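Local coordinates for putative NADP oxidoreductase BF3122 (Bacteroides fragilis, PDB 3D1L), which probably acts as an NADP-dependent oxidoreductase, binding the dinucleotide through a Rossmann-type domain, with a helical domain that pairs two copies in the deposited assembly, at the interface of chains A and B. Coordinates in Å, arbitrary orientation; residue numbers count along the deposited sequence, not the author numbering. Chains: chain A/B, Putative NADP oxidoreductase BF3122.

Contact 1: the interface of chains A and B. Residues chain A 216, 220, 224-225, 227; chain B 126-127, 129-130.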
# COMPACT_ATOMS: atom_id res chain seq x y z
N LYS A 216 -4.95 -2.70 4.16
CA LYS A 216 -5.87 -1.61 4.45
C LYS A 216 -6.29 -0.85 3.19
O LYS A 216 -7.46 -0.48 3.05
CB LYS A 216 -5.18 -0.65 5.41
CG LYS A 216 -6.07 0.22 6.26
CD LYS A 216 -5.16 0.93 7.24
CE LYS A 216 -5.89 1.97 7.97
NZ LYS A 216 -4.98 2.71 8.87
N LEU A 220 -9.78 0.92 1.78
CA LEU A 220 -9.87 2.38 1.94
C LEU A 220 -8.94 3.06 0.97
O LEU A 220 -7.87 2.54 0.66
CB LEU A 220 -9.49 2.82 3.38
CG LEU A 220 -10.23 2.14 4.55
CD1 LEU A 220 -9.72 2.67 5.85
CD2 LEU A 220 -11.75 2.34 4.46
N THR A 224 -7.65 8.27 3.26
CA THR A 224 -8.48 7.90 4.40
C THR A 224 -7.76 6.93 5.36
O THR A 224 -8.01 6.93 6.57
CB THR A 224 -9.76 7.16 3.93
OG1 THR A 224 -10.35 7.89 2.86
CG2 THR A 224 -10.76 7.04 5.07
N ALA A 225 -6.90 6.07 4.78
CA ALA A 225 -6.17 5.07 5.53
C ALA A 225 -5.02 5.72 6.31
O ALA A 225 -4.47 5.13 7.23
CB ALA A 225 -5.67 4.00 4.60
N THR A 227 -2.75 7.51 8.87
CA THR A 227 -2.79 7.69 10.33
C THR A 227 -1.47 8.29 10.77
O THR A 227 -0.60 8.54 9.94
CB THR A 227 -3.07 6.34 11.09
OG1 THR A 227 -2.03 5.39 10.82
CG2 THR A 227 -4.39 5.74 10.67
N PHE B 126 -4.48 1.69 12.56
CA PHE B 126 -5.91 1.47 12.88
C PHE B 126 -6.77 2.48 12.15
O PHE B 126 -6.37 3.62 12.00
CB PHE B 126 -6.19 1.63 14.38
CG PHE B 126 -5.58 0.57 15.24
CD1 PHE B 126 -6.07 -0.74 15.22
CD2 PHE B 126 -4.52 0.86 16.07
CE1 PHE B 126 -5.53 -1.70 16.02
CE2 PHE B 126 -3.97 -0.11 16.88
CZ PHE B 126 -4.48 -1.39 16.86
N SER B 127 -7.94 2.06 11.72
CA SER B 127 -8.91 2.97 11.13
C SER B 127 -10.25 2.47 11.61
O SER B 127 -10.42 1.28 11.83
CB SER B 127 -8.87 2.93 9.59
OG SER B 127 -7.71 3.57 9.08
N GLN B 129 -13.28 2.37 10.12
CA GLN B 129 -14.05 1.63 9.12
C GLN B 129 -13.39 0.31 8.70
O GLN B 129 -13.82 -0.31 7.73
CB GLN B 129 -14.21 2.48 7.85
CG GLN B 129 -14.49 3.97 8.04
CD GLN B 129 -14.19 4.78 6.78
OE1 GLN B 129 -13.50 5.80 6.83
NE2 GLN B 129 -14.71 4.32 5.64
N ARG B 130 -12.33 -0.09 9.39
CA ARG B 130 -11.51 -1.21 8.95
C ARG B 130 -11.18 -2.16 10.11
O ARG B 130 -10.57 -1.75 11.12
CB ARG B 130 -10.26 -0.67 8.24
CG ARG B 130 -9.08 -1.60 8.15
CD ARG B 130 -9.17 -2.56 6.99
NE ARG B 130 -8.13 -3.57 7.14
CZ ARG B 130 -8.10 -4.73 6.49
NH1 ARG B 130 -9.06 -5.06 5.63
NH2 ARG B 130 -7.10 -5.57 6.73
O HOH W 1 -2.67 4.18 13.65
O HOH W 2 -7.76 5.99 9.08
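A:Lys216 reaches across to the loop of B:Ser127 and B:Arg130. It lies in helix 207-219 of chain A. Its CG is anti to the backbone N (chi1 -157°), and the chain beyond is extended, which carries the amine to B:Ser127. From CB the chain first passes B:Arg130, where the two CG atoms lie 4.0 Å apart. The two side chains cross obliquely. The guanidinium has A:Lys216 CA over the rim of one face. Farther out, CD approaches the serine hydroxyl, and CE packs against B:Ser127 CB at 3.5 Å. At the tip, NZ lies 2.9 Å from B:Ser127 OG, but the angle at NZ is poor and CE sits too close to the same oxygen, so a hydrogen bond is doubtful. NZ donates to A:Ala225 O at 3.0 Å, in the carbonyl plane and on a lone pair (137° at the oxygen). This bond ties the amine to its own chain, beside the partner loop. A:Leu220 packs beside the lysine chain. A:Leu220 CD1 touches B:Ser127 CB at 3.8 Å. A:Leu220 CD2 lies 3.8 Å from the amide NE2 of B:Gln129. The other amide atom, OE1, meets the methyl CG2 of A:Thr224 at 3.5 Å. A water joins A:Thr227 OG1 to B:Phe126 N; another, close to A:Thr224 O, sits doubtfully near the serine hydroxyl. The site ties the helical domain of one chain to a loop of the other, and probably helps hold the dimer together.

Contact 2: the interface of chains A and B. Residues chain A 174, 177-178, 180-181; chain B 192, 196, 206, 209-210.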
# COMPACT_ATOMS: atom_id res chain seq x y z
N LEU A 174 1.92 5.65 -14.81
CA LEU A 174 1.90 4.34 -14.14
C LEU A 174 3.27 3.99 -13.59
O LEU A 174 3.40 3.56 -12.44
CB LEU A 174 1.41 3.23 -15.08
CG LEU A 174 -0.04 3.22 -15.61
CD1 LEU A 174 -0.18 2.24 -16.76
CD2 LEU A 174 -1.05 2.89 -14.51
N ALA A 177 4.22 6.18 -10.81
CA ALA A 177 3.45 5.81 -9.64
C ALA A 177 4.01 4.54 -9.00
O ALA A 177 4.05 4.43 -7.77
CB ALA A 177 1.97 5.66 -10.00
N ALA A 178 4.46 3.60 -9.83
CA ALA A 178 5.15 2.39 -9.34
C ALA A 178 6.40 2.70 -8.52
O ALA A 178 6.72 1.98 -7.55
CB ALA A 178 5.49 1.45 -10.50
N PHE A 180 6.86 5.35 -6.55
CA PHE A 180 6.32 5.67 -5.23
C PHE A 180 5.86 4.43 -4.50
O PHE A 180 6.26 4.19 -3.36
CB PHE A 180 5.20 6.70 -5.34
CG PHE A 180 5.70 8.10 -5.61
CD1 PHE A 180 6.05 8.94 -4.56
CD2 PHE A 180 5.86 8.55 -6.92
CE1 PHE A 180 6.53 10.22 -4.80
CE2 PHE A 180 6.34 9.84 -7.17
CZ PHE A 180 6.68 10.68 -6.12
N THR A 181 5.06 3.64 -5.20
CA THR A 181 4.39 2.47 -4.65
C THR A 181 5.28 1.26 -4.31
O THR A 181 4.97 0.53 -3.37
CB THR A 181 3.25 2.04 -5.61
OG1 THR A 181 2.24 3.04 -5.57
CG2 THR A 181 2.62 0.77 -5.13
N ALA B 192 1.09 8.39 -5.05
CA ALA B 192 0.80 7.61 -6.25
C ALA B 192 -0.66 7.83 -6.66
O ALA B 192 -0.92 8.12 -7.82
CB ALA B 192 1.09 6.14 -6.05
N LEU B 196 -2.04 9.38 -10.13
CA LEU B 196 -2.92 8.61 -11.00
C LEU B 196 -4.22 9.36 -11.30
O LEU B 196 -4.70 9.32 -12.43
CB LEU B 196 -3.17 7.21 -10.43
CG LEU B 196 -1.99 6.21 -10.43
CD1 LEU B 196 -2.20 5.06 -9.47
CD2 LEU B 196 -1.67 5.69 -11.82
N MSE B 206 -2.56 -0.13 -8.58
CA MSE B 206 -1.33 -0.22 -7.81
C MSE B 206 -1.34 -1.40 -6.85
O MSE B 206 -0.29 -1.85 -6.42
CB MSE B 206 -1.10 1.09 -7.04
CG MSE B 206 -0.67 2.29 -7.88
SE MSE B 206 1.09 2.15 -8.74
CE MSE B 206 0.44 2.03 -10.54
N LEU B 209 1.01 -4.43 -7.05
CA LEU B 209 2.40 -4.02 -6.79
C LEU B 209 2.64 -3.74 -5.31
O LEU B 209 3.70 -4.04 -4.77
CB LEU B 209 2.77 -2.81 -7.66
CG LEU B 209 2.58 -2.98 -9.18
CD1 LEU B 209 2.92 -1.70 -9.93
CD2 LEU B 209 3.41 -4.11 -9.70
N ILE B 210 1.64 -3.14 -4.68
CA ILE B 210 1.64 -2.88 -3.23
C ILE B 210 1.75 -4.19 -2.44
O ILE B 210 2.55 -4.30 -1.49
CB ILE B 210 0.35 -2.09 -2.80
CG1 ILE B 210 0.49 -0.62 -3.25
CG2 ILE B 210 0.09 -2.19 -1.28
CD1 ILE B 210 -0.71 0.23 -3.01
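The long helix 168-198 of chain A packs here against the same helix of chain B, and against 3-10 helix 203-206 and the start of helix 207-219. The contact is apolar. B:Met206, modelled as selenomethionine, lies at its centre. Its CG is anti to the carbonyl carbon (chi1 -73°), and bends at chi2 and chi3 turn the selenium onto the chain A helix. There SE touches A:Ala177 CB at 3.8 Å. On the next turn it lies 3.5 Å from A:Thr181 OG1, and the two side chains are skewed to each other. The terminal CE reaches back to A:Leu174 O at 3.8 Å. The small side chain of A:Ala177 probably allows the close approach. Its CB also meets B:Leu196 CG at 4.0 Å and B:Ala192 CB at 4.1 Å. Beside them, A:Leu174 and B:Leu196 meet tip to tip through CD2, 3.9 Å apart and about at right angles. A:Thr181 OG1 makes a weak hydrogen bond to A:Ala177 O in its own helix, and B:Ala192 CB lies against this hydroxyl. The threonine methyl CG2 points instead toward B:Ile210, with CD1 at 4.0 Å; its approach to CG1 is too short to trust. A:Ala178 CB faces B:Leu209 CD1 at 4.1 Å. Both residues also line pockets for 2-mercapto-propion aldehyde, which may come from crystallisation. The contact forms part of an apolar core that probably joins the two helical domains.

Contact 1 and contact 2 belong to one two-fold interface, and their C-alpha centres lie about 19 Å apart. Both use helix 207-219, but from different chains: contact 1 takes A:Lys216 near its end, and contact 2 takes B:Leu209 and B:Ile210 near its start. By symmetry each copy of this helix faces the partner in both ways. The two differ in character. Contact 1 is mixed, with aliphatic packing, polar tips and water, and contact 2 is largely apolar. Together they couple helix packing to a loop grip. The structure alone does not prove that this dimer is the biological form.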